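Local coordinates for protein enoyl-CoA hydratase, EchA3 (Mycobacterium marinum M, PDB 3R6H) that probably acts as a lyase of lipid metabolism, as an enoyl-CoA hydratase of the crotonase superfamily, at residues A106-A111 and Q129-A134; V7-D12 and D41-D46. All coordinates share one frame; numbering follows the deposited sequence.

Contact 1: A106-A111 and Q129-A134; sequences AIAMGA and QANEVA. With K (potassium ion), chain B.
Ile107 and Gln129 form a parallel beta bridge in a small sheet of the crotonase fold, just where strand 105-107 turns into helix 109-114. The inner part is tight. Gln129 N donates to Ala106 O at 3.1 Å, and Ala108 N, one residue before the helix, returns an N-H to Gln129 O at 2.8 Å, with an angle of 169° at the hydrogen. The same carbonyl also receives a CA-H contact from Ile107 CA. Ala108 CB then enters the angle between two polar tips, 3.5 Å from Asn131 OD1 on one flank and close to the Glu132 carboxylate on the other. Asn131 CG sits between its backbone N and carbonyl carbon (chi1 73°), which turns the carboxamide across Ile107 CG2.

Toward solvent the fit relaxes. The partly exposed Ile107 and Gln129 run side by side, CD1 of Ile107 lying 3.8 Å from CB of Gln129, and the extended glutamine ends on Ala163 O through NE2. Segment 129-134 runs on to a second subunit, where Val133 packs on Thr208 of that subunit.

In crotonase relatives the start of this helix supplies a backbone N-H to the oxyanion hole, so the bridge probably lies beside the active site. Bent at chi2, Glu132 places OE2 3.3 Å from Ala108 CB. The same OE2 binds the potassium ion, which also holds a water at 2.6 Å.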
loop_
_atom_site.group_PDB
_atom_site.type_symbol
_atom_site.label_atom_id
_atom_site.label_comp_id
_atom_site.label_asym_id
_atom_site.label_seq_id
_atom_site.Cartn_x
_atom_site.Cartn_y
_atom_site.Cartn_z
ATOM N N ALA A 106 -16.016 5.676 14.173
ATOM C CA ALA A 106 -14.868 6.580 14.264
ATOM C C ALA A 106 -14.919 7.479 13.060
ATOM O O ALA A 106 -14.690 7.026 11.948
ATOM C CB ALA A 106 -13.531 5.797 14.292
ATOM N N ILE A 107 -15.224 8.758 13.295
ATOM C CA ILE A 107 -15.486 9.707 12.206
ATOM C C ILE A 107 -14.501 10.872 12.276
ATOM O O ILE A 107 -14.259 11.446 13.367
ATOM C CB ILE A 107 -16.941 10.270 12.262
ATOM C CG1 ILE A 107 -17.961 9.142 12.268
ATOM C CG2 ILE A 107 -17.189 11.251 11.104
ATOM C CD1 ILE A 107 -17.927 8.259 11.037
ATOM N N ALA A 108 -13.924 11.189 11.115
ATOM C CA ALA A 108 -13.095 12.392 10.938
ATOM C C ALA A 108 -11.933 12.362 11.946
ATOM O O ALA A 108 -11.166 11.398 11.926
ATOM C CB ALA A 108 -13.946 13.657 11.040
ATOM N N MET A 109 -11.788 13.329 12.869
ATOM C CA MET A 109 -10.707 13.209 13.865
ATOM C C MET A 109 -10.771 11.897 14.689
ATOM O O MET A 109 -9.738 11.399 15.131
ATOM C CB MET A 109 -10.636 14.441 14.789
ATOM C CG MET A 109 -9.457 14.450 15.759
ATOM S SD MET A 109 -7.834 14.625 14.974
ATOM C CE MET A 109 -6.942 13.327 15.815
ATOM N N GLY A 110 -11.952 11.303 14.851
ATOM C CA GLY A 110 -12.061 10.019 15.521
ATOM C C GLY A 110 -11.358 8.923 14.718
ATOM O O GLY A 110 -10.721 8.033 15.282
ATOM N N ALA A 111 -11.505 8.988 13.400
ATOM C CA ALA A 111 -10.790 8.066 12.504
ATOM C C ALA A 111 -9.275 8.314 12.523
ATOM O O ALA A 111 -8.473 7.377 12.456
ATOM C CB ALA A 111 -11.368 8.180 11.047
ATOM N N GLN A 129 -14.835 6.565 8.890
ATOM C CA GLN A 129 -15.018 7.490 7.780
ATOM C C GLN A 129 -14.387 8.821 8.058
ATOM O O GLN A 129 -14.558 9.370 9.137
ATOM C CB GLN A 129 -16.507 7.726 7.549
ATOM C CG GLN A 129 -16.804 8.582 6.329
ATOM C CD GLN A 129 -18.229 9.105 6.282
ATOM O OE1 GLN A 129 -18.940 9.139 7.291
ATOM N NE2 GLN A 129 -18.632 9.578 5.104
ATOM N N ALA A 130 -13.610 9.309 7.110
ATOM C CA ALA A 130 -13.195 10.718 7.089
ATOM C C ALA A 130 -14.259 11.438 6.253
ATOM O O ALA A 130 -14.207 11.443 5.044
ATOM C CB ALA A 130 -11.798 10.853 6.454
ATOM N N ASN A 131 -15.253 12.004 6.916
ATOM C CA ASN A 131 -16.392 12.562 6.241
ATOM C C ASN A 131 -16.237 14.010 5.827
ATOM O O ASN A 131 -17.182 14.592 5.339
ATOM C CB ASN A 131 -17.642 12.418 7.119
ATOM C CG ASN A 131 -17.661 13.377 8.304
ATOM O OD1 ASN A 131 -16.617 13.739 8.844
ATOM N ND2 ASN A 131 -18.887 13.775 8.735
ATOM N N GLU A 132 -15.038 14.567 5.977
ATOM C CA GLU A 132 -14.792 15.976 5.740
ATOM C C GLU A 132 -15.332 16.474 4.403
ATOM O O GLU A 132 -16.059 17.464 4.355
ATOM C CB GLU A 132 -13.304 16.259 5.821
ATOM C CG GLU A 132 -12.698 16.347 7.220
ATOM C CD GLU A 132 -12.411 15.016 7.958
ATOM O OE1 GLU A 132 -12.810 13.939 7.496
ATOM O OE2 GLU A 132 -11.775 15.105 9.041
ATOM N N VAL A 133 -15.021 15.780 3.319
ATOM C CA VAL A 133 -15.379 16.288 1.987
ATOM C C VAL A 133 -16.903 16.306 1.820
ATOM O O VAL A 133 -17.446 17.159 1.113
ATOM C CB VAL A 133 -14.664 15.431 0.891
ATOM C CG1 VAL A 133 -15.309 15.554 -0.485
ATOM C CG2 VAL A 133 -13.141 15.740 0.854
ATOM N N ALA A 134 -17.596 15.374 2.473
ATOM C CA ALA A 134 -19.054 15.292 2.390
ATOM C C ALA A 134 -19.727 16.482 3.075
ATOM O O ALA A 134 -20.845 16.852 2.698
ATOM C CB ALA A 134 -19.575 13.986 3.004
HETATM K K K B . -10.654 17.557 9.952
HETATM O O HOH W 1 -12.961 17.657 11.092
#

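Contact 2: V7-D12 and D41-D46; sequences VTYTHD and DAADRD
Tyr9 and Asp46 meet tip to tip and supply the one hydrogen bond between strand 7-12 and helix 30-46. The phenol OH donates to Asp46 OD2 over 2.7 Å. OD2 accepts through its anti lone pair, on the side away from OD1, and lies at the edge of the tyrosine ring, near its plane. With CG anti to the backbone N (chi1 169°), Tyr9 extends from the strand far enough to reach Asp46.

Face contacts come next. Ala42 CB lies over one face of the Tyr9 ring, a CH-pi approach 4.0 Å from the centroid and displaced toward CD2 and CE2. His11, also anti at chi1, turns a ring face to Asp46: CB of the aspartate stands above the centre of the imidazole, 3.8 Å from its centroid, and the carboxylate stacks on the ring with the planes only 13° apart. Asp46 OD2 is 3.5 Å from His11 ND1, but the angle is poor for a hydrogen bond, so the imidazole and carboxylate meet by stacking.

Apolar packing completes the contact. Tyr9 CE1 touches Ala43 CB at 3.9 Å, and Val48 packs against Tyr9, His11 and Ala43. Asp44, which points away from the strand, and Asp41 both form salt bridges to Arg90.

Strand and helix run nearly parallel, 15° apart. Helix 30-46 joins the adjacent parallel strands 15-20 and 50-54, and this contact packs that beta-alpha-beta crossover against the edge of the main crotonase sheet.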
loop_
_atom_site.group_PDB
_atom_site.type_symbol
_atom_site.label_atom_id
_atom_site.label_comp_id
_atom_site.label_asym_id
_atom_site.label_seq_id
_atom_site.Cartn_x
_atom_site.Cartn_y
_atom_site.Cartn_z
ATOM N N VAL A 7 -12.755 11.410 30.633
ATOM C CA VAL A 7 -11.759 10.343 30.456
ATOM C C VAL A 7 -11.559 9.626 31.796
ATOM O O VAL A 7 -11.534 10.297 32.855
ATOM C CB VAL A 7 -10.428 10.913 29.903
ATOM C CG1 VAL A 7 -9.323 9.838 29.832
ATOM C CG2 VAL A 7 -10.667 11.508 28.528
ATOM N N THR A 8 -11.527 8.289 31.766
ATOM C CA THR A 8 -11.189 7.462 32.928
ATOM C C THR A 8 -9.932 6.692 32.617
ATOM O O THR A 8 -9.826 6.067 31.551
ATOM C CB THR A 8 -12.312 6.485 33.300
ATOM O OG1 THR A 8 -13.509 7.224 33.571
ATOM C CG2 THR A 8 -11.941 5.664 34.555
ATOM N N TYR A 9 -8.960 6.782 33.516
ATOM C CA TYR A 9 -7.711 6.058 33.410
ATOM C C TYR A 9 -7.625 4.979 34.484
ATOM O O TYR A 9 -7.878 5.242 35.670
ATOM C CB TYR A 9 -6.510 6.996 33.560
ATOM C CG TYR A 9 -5.192 6.253 33.723
ATOM C CD1 TYR A 9 -4.576 5.631 32.641
ATOM C CD2 TYR A 9 -4.549 6.179 34.944
ATOM C CE1 TYR A 9 -3.366 4.946 32.783
ATOM C CE2 TYR A 9 -3.350 5.495 35.091
ATOM C CZ TYR A 9 -2.756 4.882 34.009
ATOM O OH TYR A 9 -1.560 4.208 34.165
ATOM N N THR A 10 -7.284 3.767 34.062
ATOM C CA THR A 10 -7.018 2.666 34.985
ATOM C C THR A 10 -5.697 1.967 34.630
ATOM O O THR A 10 -5.303 1.887 33.468
ATOM C CB THR A 10 -8.202 1.663 35.065
ATOM O OG1 THR A 10 -8.594 1.209 33.763
ATOM C CG2 THR A 10 -9.415 2.317 35.718
ATOM N N HIS A 11 -5.001 1.515 35.666
ATOM C CA HIS A 11 -3.668 0.941 35.578
ATOM C C HIS A 11 -3.863 -0.495 36.033
ATOM O O HIS A 11 -4.237 -0.748 37.185
ATOM C CB HIS A 11 -2.715 1.718 36.525
ATOM C CG HIS A 11 -1.314 1.180 36.573
ATOM N ND1 HIS A 11 -0.490 1.347 37.666
ATOM C CD2 HIS A 11 -0.594 0.476 35.663
ATOM C CE1 HIS A 11 0.680 0.777 37.422
ATOM N NE2 HIS A 11 0.641 0.236 36.215
ATOM N N ASP A 12 -3.632 -1.432 35.133
ATOM C CA ASP A 12 -4.015 -2.819 35.340
ATOM C C ASP A 12 -2.818 -3.695 35.055
ATOM O O ASP A 12 -2.594 -4.132 33.892
ATOM C CB ASP A 12 -5.195 -3.186 34.430
ATOM N N ASP A 41 -0.401 11.279 30.425
ATOM C CA ASP A 41 0.569 11.676 31.450
ATOM C C ASP A 41 0.576 10.651 32.607
ATOM O O ASP A 41 1.630 10.288 33.126
ATOM C CB ASP A 41 0.238 13.068 32.009
ATOM C CG ASP A 41 0.462 14.202 31.035
ATOM O OD1 ASP A 41 1.045 14.004 29.948
ATOM O OD2 ASP A 41 0.020 15.338 31.383
ATOM N N ALA A 42 -0.607 10.212 33.024
ATOM C CA ALA A 42 -0.729 9.233 34.109
ATOM C C ALA A 42 -0.137 7.877 33.708
ATOM O O ALA A 42 0.575 7.250 34.475
ATOM C CB ALA A 42 -2.174 9.104 34.556
ATOM N N ALA A 43 -0.386 7.444 32.473
ATOM C CA ALA A 43 0.220 6.224 31.976
ATOM C C ALA A 43 1.748 6.341 31.947
ATOM O O ALA A 43 2.458 5.382 32.268
ATOM C CB ALA A 43 -0.343 5.882 30.547
ATOM N N ASP A 44 2.243 7.511 31.545
ATOM C CA ASP A 44 3.680 7.770 31.487
ATOM C C ASP A 44 4.271 7.646 32.906
ATOM O O ASP A 44 5.284 6.981 33.113
ATOM C CB ASP A 44 3.974 9.170 30.937
ATOM C CG ASP A 44 3.697 9.317 29.446
ATOM O OD1 ASP A 44 3.453 8.302 28.762
ATOM O OD2 ASP A 44 3.736 10.476 28.975
ATOM N N ARG A 45 3.592 8.267 33.864
ATOM C CA ARG A 45 3.989 8.194 35.275
ATOM C C ARG A 45 4.071 6.768 35.797
ATOM O O ARG A 45 5.015 6.425 36.516
ATOM C CB ARG A 45 3.014 8.988 36.133
ATOM C CG ARG A 45 3.171 10.483 36.007
ATOM C CD ARG A 45 2.595 11.207 37.213
ATOM N NE ARG A 45 1.132 11.124 37.278
ATOM C CZ ARG A 45 0.290 11.922 36.613
ATOM N NH1 ARG A 45 0.740 12.883 35.820
ATOM N NH2 ARG A 45 -1.017 11.761 36.756
ATOM N N ASP A 46 3.095 5.937 35.410
ATOM C CA ASP A 46 3.065 4.516 35.771
ATOM C C ASP A 46 4.006 3.633 34.946
ATOM O O ASP A 46 4.185 2.463 35.270
ATOM C CB ASP A 46 1.625 3.971 35.697
ATOM C CG ASP A 46 0.729 4.543 36.775
ATOM O OD1 ASP A 46 1.279 4.935 37.836
ATOM O OD2 ASP A 46 -0.507 4.621 36.576
#

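How the contacts relate
The two contacts lie on opposite sides of the chain's centre, about 27 Å apart between their centres, and share no helix or strand. Contact 2 is a surface contact at the edge of the six-stranded sheet, where a strand and a helix meet chiefly through side chains, with no backbone hydrogen bond between them. Contact 1 is partly buried and belongs to the smaller three-stranded sheet; backbone hydrogen bonds carry it, and side chains fill in around them. Each uses an acidic side chain, differently: Glu132 binds a metal ion, whereas Asp46 accepts a hydrogen bond from a phenol and stacks on imidazole. Segment 129-134 also reaches a second subunit, whereas no other chain of the assembly touches the segments of contact 2.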